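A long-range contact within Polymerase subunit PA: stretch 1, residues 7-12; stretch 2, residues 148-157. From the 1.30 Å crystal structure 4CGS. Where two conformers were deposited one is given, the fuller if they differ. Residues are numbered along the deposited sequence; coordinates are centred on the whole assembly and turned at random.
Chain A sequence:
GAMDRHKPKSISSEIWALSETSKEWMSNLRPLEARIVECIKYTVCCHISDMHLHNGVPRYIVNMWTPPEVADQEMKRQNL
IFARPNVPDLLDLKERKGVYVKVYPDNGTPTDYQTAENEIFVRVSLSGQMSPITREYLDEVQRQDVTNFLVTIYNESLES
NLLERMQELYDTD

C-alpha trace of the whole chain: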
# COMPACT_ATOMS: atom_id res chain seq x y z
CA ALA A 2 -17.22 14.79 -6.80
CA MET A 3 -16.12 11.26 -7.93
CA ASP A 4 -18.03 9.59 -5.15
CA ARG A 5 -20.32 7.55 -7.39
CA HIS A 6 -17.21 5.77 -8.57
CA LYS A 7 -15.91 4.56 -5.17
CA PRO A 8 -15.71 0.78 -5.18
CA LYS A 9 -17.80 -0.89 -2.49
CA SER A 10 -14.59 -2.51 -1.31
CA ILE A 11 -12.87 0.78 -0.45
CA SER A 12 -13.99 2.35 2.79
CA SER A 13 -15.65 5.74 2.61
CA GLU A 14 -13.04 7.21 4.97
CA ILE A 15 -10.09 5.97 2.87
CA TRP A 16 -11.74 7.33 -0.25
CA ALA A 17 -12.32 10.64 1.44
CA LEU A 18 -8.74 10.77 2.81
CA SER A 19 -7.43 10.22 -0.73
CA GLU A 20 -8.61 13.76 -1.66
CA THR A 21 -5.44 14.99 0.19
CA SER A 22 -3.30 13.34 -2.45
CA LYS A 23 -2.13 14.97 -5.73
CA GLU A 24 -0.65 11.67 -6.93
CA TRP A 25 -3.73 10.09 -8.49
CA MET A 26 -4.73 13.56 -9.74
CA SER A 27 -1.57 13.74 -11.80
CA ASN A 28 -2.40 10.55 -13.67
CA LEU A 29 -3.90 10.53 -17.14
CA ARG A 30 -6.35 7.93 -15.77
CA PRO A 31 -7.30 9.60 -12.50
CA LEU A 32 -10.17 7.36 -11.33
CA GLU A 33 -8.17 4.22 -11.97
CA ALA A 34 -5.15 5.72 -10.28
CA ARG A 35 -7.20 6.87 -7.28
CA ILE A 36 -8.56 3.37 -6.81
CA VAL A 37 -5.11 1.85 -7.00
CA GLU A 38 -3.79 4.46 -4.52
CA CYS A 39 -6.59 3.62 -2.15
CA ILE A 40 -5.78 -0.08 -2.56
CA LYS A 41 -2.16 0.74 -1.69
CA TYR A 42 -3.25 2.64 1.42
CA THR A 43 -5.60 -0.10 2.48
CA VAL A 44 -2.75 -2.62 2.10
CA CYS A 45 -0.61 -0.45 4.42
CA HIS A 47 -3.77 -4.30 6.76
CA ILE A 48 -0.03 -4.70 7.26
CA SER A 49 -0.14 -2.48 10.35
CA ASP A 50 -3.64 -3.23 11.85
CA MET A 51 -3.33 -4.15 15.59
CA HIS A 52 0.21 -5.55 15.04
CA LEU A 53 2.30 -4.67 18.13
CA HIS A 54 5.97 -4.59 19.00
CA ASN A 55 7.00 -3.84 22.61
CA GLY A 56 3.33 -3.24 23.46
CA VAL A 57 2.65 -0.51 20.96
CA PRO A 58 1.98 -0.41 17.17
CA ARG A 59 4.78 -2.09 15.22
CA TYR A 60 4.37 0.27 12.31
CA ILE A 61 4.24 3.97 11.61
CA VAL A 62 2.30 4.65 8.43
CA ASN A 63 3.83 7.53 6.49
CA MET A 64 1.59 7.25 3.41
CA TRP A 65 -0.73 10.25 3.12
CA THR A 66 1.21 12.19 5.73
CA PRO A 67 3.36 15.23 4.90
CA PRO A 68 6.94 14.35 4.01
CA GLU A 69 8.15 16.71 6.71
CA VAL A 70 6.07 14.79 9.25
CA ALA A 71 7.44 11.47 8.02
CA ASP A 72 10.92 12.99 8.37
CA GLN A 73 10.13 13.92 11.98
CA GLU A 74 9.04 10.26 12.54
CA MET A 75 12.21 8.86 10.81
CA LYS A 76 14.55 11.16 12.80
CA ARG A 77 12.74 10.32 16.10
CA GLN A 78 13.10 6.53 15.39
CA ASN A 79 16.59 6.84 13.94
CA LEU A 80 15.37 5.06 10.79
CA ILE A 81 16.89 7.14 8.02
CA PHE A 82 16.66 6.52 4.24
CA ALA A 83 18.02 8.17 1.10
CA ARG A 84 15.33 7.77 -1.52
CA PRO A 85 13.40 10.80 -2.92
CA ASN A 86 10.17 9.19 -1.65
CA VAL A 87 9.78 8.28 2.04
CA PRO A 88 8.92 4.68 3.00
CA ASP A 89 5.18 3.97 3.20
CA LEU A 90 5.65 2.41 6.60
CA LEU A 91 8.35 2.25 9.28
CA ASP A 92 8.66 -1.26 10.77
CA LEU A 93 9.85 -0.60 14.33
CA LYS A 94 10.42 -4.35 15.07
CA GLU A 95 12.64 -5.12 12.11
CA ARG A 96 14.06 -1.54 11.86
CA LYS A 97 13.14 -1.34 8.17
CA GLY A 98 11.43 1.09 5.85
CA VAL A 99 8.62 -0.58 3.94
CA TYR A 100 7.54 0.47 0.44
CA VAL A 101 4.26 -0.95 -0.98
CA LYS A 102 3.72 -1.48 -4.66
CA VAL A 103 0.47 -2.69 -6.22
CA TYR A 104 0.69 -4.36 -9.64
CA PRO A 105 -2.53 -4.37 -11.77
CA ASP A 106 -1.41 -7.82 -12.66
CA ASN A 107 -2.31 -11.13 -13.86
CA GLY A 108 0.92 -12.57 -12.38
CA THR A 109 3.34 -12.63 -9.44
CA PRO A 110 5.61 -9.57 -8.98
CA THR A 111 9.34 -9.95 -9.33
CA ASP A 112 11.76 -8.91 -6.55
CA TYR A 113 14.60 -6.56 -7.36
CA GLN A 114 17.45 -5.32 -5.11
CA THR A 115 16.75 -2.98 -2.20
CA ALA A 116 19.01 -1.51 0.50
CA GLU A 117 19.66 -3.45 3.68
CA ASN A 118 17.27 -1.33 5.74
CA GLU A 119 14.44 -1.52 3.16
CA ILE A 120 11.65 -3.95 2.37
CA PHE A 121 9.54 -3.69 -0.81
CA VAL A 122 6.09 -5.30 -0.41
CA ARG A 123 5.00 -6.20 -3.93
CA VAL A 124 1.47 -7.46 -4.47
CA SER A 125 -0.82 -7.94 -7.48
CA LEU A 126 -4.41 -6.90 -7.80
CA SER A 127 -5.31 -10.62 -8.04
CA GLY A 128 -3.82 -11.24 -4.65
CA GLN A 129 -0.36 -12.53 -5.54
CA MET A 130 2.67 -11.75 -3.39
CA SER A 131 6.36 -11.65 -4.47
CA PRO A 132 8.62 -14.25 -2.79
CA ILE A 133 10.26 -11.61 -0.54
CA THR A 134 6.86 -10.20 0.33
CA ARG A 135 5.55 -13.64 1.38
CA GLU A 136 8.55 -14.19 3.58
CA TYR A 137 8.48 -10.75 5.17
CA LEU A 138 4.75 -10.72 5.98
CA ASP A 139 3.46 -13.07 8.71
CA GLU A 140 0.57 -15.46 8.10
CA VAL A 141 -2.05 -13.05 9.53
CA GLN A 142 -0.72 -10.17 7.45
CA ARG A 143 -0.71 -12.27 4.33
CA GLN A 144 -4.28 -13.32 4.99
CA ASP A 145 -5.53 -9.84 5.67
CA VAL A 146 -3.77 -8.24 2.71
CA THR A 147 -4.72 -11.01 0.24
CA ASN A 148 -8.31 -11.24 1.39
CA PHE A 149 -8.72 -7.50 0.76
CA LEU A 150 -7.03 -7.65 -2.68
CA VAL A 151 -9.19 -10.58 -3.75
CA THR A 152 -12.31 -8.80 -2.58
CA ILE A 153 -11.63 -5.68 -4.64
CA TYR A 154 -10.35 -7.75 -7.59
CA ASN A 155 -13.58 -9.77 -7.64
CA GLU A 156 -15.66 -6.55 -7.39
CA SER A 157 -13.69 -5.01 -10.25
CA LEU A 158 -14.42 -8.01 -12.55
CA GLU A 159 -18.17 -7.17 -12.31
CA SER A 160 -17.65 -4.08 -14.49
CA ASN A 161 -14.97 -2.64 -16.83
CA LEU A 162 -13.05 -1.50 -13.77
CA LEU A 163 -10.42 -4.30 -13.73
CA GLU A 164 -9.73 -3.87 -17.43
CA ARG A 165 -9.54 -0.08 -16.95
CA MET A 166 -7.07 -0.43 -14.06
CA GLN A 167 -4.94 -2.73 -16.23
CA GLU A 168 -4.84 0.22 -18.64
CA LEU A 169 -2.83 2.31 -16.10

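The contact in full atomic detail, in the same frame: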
# COMPACT_ATOMS: atom_id res chain seq x y z
N LYS A 7 -16.63 5.30 -6.25
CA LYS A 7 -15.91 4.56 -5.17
C LYS A 7 -16.32 3.12 -5.24
O LYS A 7 -17.51 2.83 -5.14
CB LYS A 7 -16.29 5.10 -3.83
CG LYS A 7 -15.48 4.45 -2.69
CD LYS A 7 -15.95 4.87 -1.31
CE LYS A 7 -17.27 4.27 -0.91
NZ LYS A 7 -17.24 2.79 -0.79
N PRO A 8 -15.37 2.17 -5.33
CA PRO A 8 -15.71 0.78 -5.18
C PRO A 8 -16.31 0.48 -3.79
O PRO A 8 -15.97 1.12 -2.81
CB PRO A 8 -14.36 0.07 -5.39
CG PRO A 8 -13.52 1.03 -6.13
CD PRO A 8 -13.93 2.35 -5.60
N LYS A 9 -17.23 -0.47 -3.75
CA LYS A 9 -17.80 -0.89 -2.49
C LYS A 9 -16.70 -1.35 -1.53
O LYS A 9 -16.82 -1.21 -0.35
CB LYS A 9 -18.77 -2.05 -2.70
CG LYS A 9 -19.64 -2.45 -1.51
CD LYS A 9 -20.40 -3.75 -1.79
CE LYS A 9 -21.88 -3.71 -1.42
NZ LYS A 9 -22.03 -3.90 0.05
N SER A 10 -15.65 -1.94 -2.10
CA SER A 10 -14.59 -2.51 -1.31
C SER A 10 -13.61 -1.54 -0.69
O SER A 10 -12.69 -1.98 0.05
CB SER A 10 -13.80 -3.54 -2.16
OG SER A 10 -14.59 -4.55 -2.74
N ILE A 11 -13.71 -0.25 -1.05
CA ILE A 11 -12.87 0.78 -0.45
C ILE A 11 -13.71 1.49 0.57
O ILE A 11 -14.85 1.89 0.31
CB ILE A 11 -12.38 1.76 -1.51
CG1 ILE A 11 -11.45 1.12 -2.57
CG2 ILE A 11 -11.63 2.94 -0.84
CD1 ILE A 11 -10.24 0.41 -1.99
N SER A 12 -13.17 1.63 1.76
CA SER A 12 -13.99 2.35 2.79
C SER A 12 -14.23 3.84 2.43
O SER A 12 -13.41 4.49 1.77
CB SER A 12 -13.34 2.29 4.16
OG SER A 12 -12.19 3.14 4.23
N ASN A 148 -6.86 -11.18 1.43
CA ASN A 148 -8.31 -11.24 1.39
C ASN A 148 -8.88 -9.92 0.89
O ASN A 148 -9.91 -9.92 0.17
CB ASN A 148 -8.86 -11.58 2.78
CG ASN A 148 -8.58 -13.02 3.19
OD1 ASN A 148 -8.31 -13.85 2.35
ND2 ASN A 148 -8.55 -13.29 4.51
N PHE A 149 -8.28 -8.80 1.27
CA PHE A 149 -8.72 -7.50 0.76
C PHE A 149 -8.50 -7.42 -0.74
O PHE A 149 -9.41 -7.06 -1.48
CB PHE A 149 -7.97 -6.37 1.45
CG PHE A 149 -8.09 -5.06 0.73
CD1 PHE A 149 -9.35 -4.47 0.50
CD2 PHE A 149 -6.97 -4.47 0.16
CE1 PHE A 149 -9.44 -3.30 -0.26
CE2 PHE A 149 -7.09 -3.32 -0.56
CZ PHE A 149 -8.30 -2.73 -0.77
N LEU A 150 -7.32 -7.77 -1.23
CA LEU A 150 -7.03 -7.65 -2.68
C LEU A 150 -8.01 -8.50 -3.48
O LEU A 150 -8.53 -8.08 -4.50
CB LEU A 150 -5.57 -8.10 -2.96
CG LEU A 150 -4.49 -7.11 -2.44
CD1 LEU A 150 -3.14 -7.78 -2.50
CD2 LEU A 150 -4.51 -5.79 -3.19
N VAL A 151 -8.27 -9.73 -3.05
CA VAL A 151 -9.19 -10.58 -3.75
C VAL A 151 -10.60 -10.04 -3.71
O VAL A 151 -11.37 -10.25 -4.71
CB VAL A 151 -9.13 -12.00 -3.13
CG1 VAL A 151 -10.45 -12.76 -3.43
CG2 VAL A 151 -7.78 -12.68 -3.48
N THR A 152 -11.01 -9.41 -2.65
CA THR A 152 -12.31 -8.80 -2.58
C THR A 152 -12.46 -7.67 -3.62
O THR A 152 -13.45 -7.65 -4.41
CB THR A 152 -12.59 -8.23 -1.16
OG1 THR A 152 -12.52 -9.29 -0.23
CG2 THR A 152 -13.95 -7.60 -1.07
N ILE A 153 -11.53 -6.74 -3.65
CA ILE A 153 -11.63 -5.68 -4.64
C ILE A 153 -11.40 -6.14 -6.07
O ILE A 153 -12.08 -5.71 -7.01
CB ILE A 153 -10.75 -4.47 -4.31
CG1 ILE A 153 -11.13 -3.27 -5.20
CG2 ILE A 153 -9.26 -4.73 -4.23
CD1 ILE A 153 -10.80 -1.91 -4.65
N TYR A 154 -10.55 -7.14 -6.29
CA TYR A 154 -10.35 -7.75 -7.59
C TYR A 154 -11.67 -8.35 -8.08
O TYR A 154 -12.10 -8.10 -9.21
CB TYR A 154 -9.32 -8.84 -7.48
CG TYR A 154 -9.04 -9.60 -8.73
CD1 TYR A 154 -8.41 -9.09 -9.78
CD2 TYR A 154 -9.35 -10.97 -8.78
CE1 TYR A 154 -8.08 -9.85 -10.91
CE2 TYR A 154 -9.10 -11.70 -9.92
CZ TYR A 154 -8.45 -11.13 -11.00
OH TYR A 154 -8.16 -11.90 -12.11
N ASN A 155 -12.30 -9.17 -7.25
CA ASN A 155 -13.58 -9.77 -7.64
C ASN A 155 -14.69 -8.75 -7.87
O ASN A 155 -15.54 -8.95 -8.73
CB ASN A 155 -13.94 -10.88 -6.69
CG ASN A 155 -13.15 -12.11 -6.99
OD1 ASN A 155 -13.09 -12.52 -8.17
ND2 ASN A 155 -12.55 -12.71 -5.92
N GLU A 156 -14.70 -7.66 -7.13
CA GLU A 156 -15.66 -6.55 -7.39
C GLU A 156 -15.35 -5.92 -8.75
O GLU A 156 -16.26 -5.64 -9.53
CB GLU A 156 -15.58 -5.48 -6.29
CG GLU A 156 -16.55 -4.34 -6.64
CD GLU A 156 -16.47 -3.16 -5.70
OE1 GLU A 156 -15.70 -3.18 -4.70
OE2 GLU A 156 -17.23 -2.20 -5.98
N SER A 157 -14.09 -5.68 -9.05
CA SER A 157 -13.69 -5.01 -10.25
C SER A 157 -14.03 -5.83 -11.50
O SER A 157 -14.29 -5.22 -12.54
CB SER A 157 -12.21 -4.69 -10.11
OG SER A 157 -11.94 -3.83 -8.96

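How do the two backbones meet? Residues 148-157 are helical throughout, continuing a helix that begins earlier in the chain, whereas residues 7-12 form no regular helix or strand. Instead, Pro-8 to Ile-11 make a type I beta turn, closed by a backbone hydrogen bond from Ile-11 N to Pro-8 O (3.2 Å). The turn lies against the side of the helix, and the backbones come nearest at Ser-10 and Ile-153, whose CA atoms are 5.5 Å apart.

What ties the turn to the helix? The carboxylate of Glu-156 accepts three hydrogen bonds. Its OE2 receives Lys-9 N at 2.8 Å, while OE1 takes both Ser-10 N at 2.9 Å and Ser-10 OG at 2.6 Å. The two successive amides in the turn point their N-H groups toward the acid, so one extended side chain, with chi1 and chi2 both t, serves them together. Although Lys-9 takes part, it does so through its backbone; the end of its side chain leads away from the helix.

Why can the turn approach so closely at Ser-10? Its small side chain points toward the helix, and its CB sits 3.8 Å from Ile-153 CB. Its OG also lies 3.5 Å from Thr-152 CG2, so the hydroxyl that bonds Glu-156 packs against carbon as well.

Where does the apolar packing lie? Ile-153 CD1 reaches Ile-11 CD1 at 3.6 Å and Pro-8 CB at 4.1 Å, joining residues from both ends of the turn. Ile-11 CD1 also lies 3.9 Å from Phe-149 CZ, at the ring edge and near its plane. The same edge meets a polar atom, with Ser-10 O 3.5 Å from Phe-149 CE1. These buried apolar side chains complement the hydrogen bonds at Glu-156.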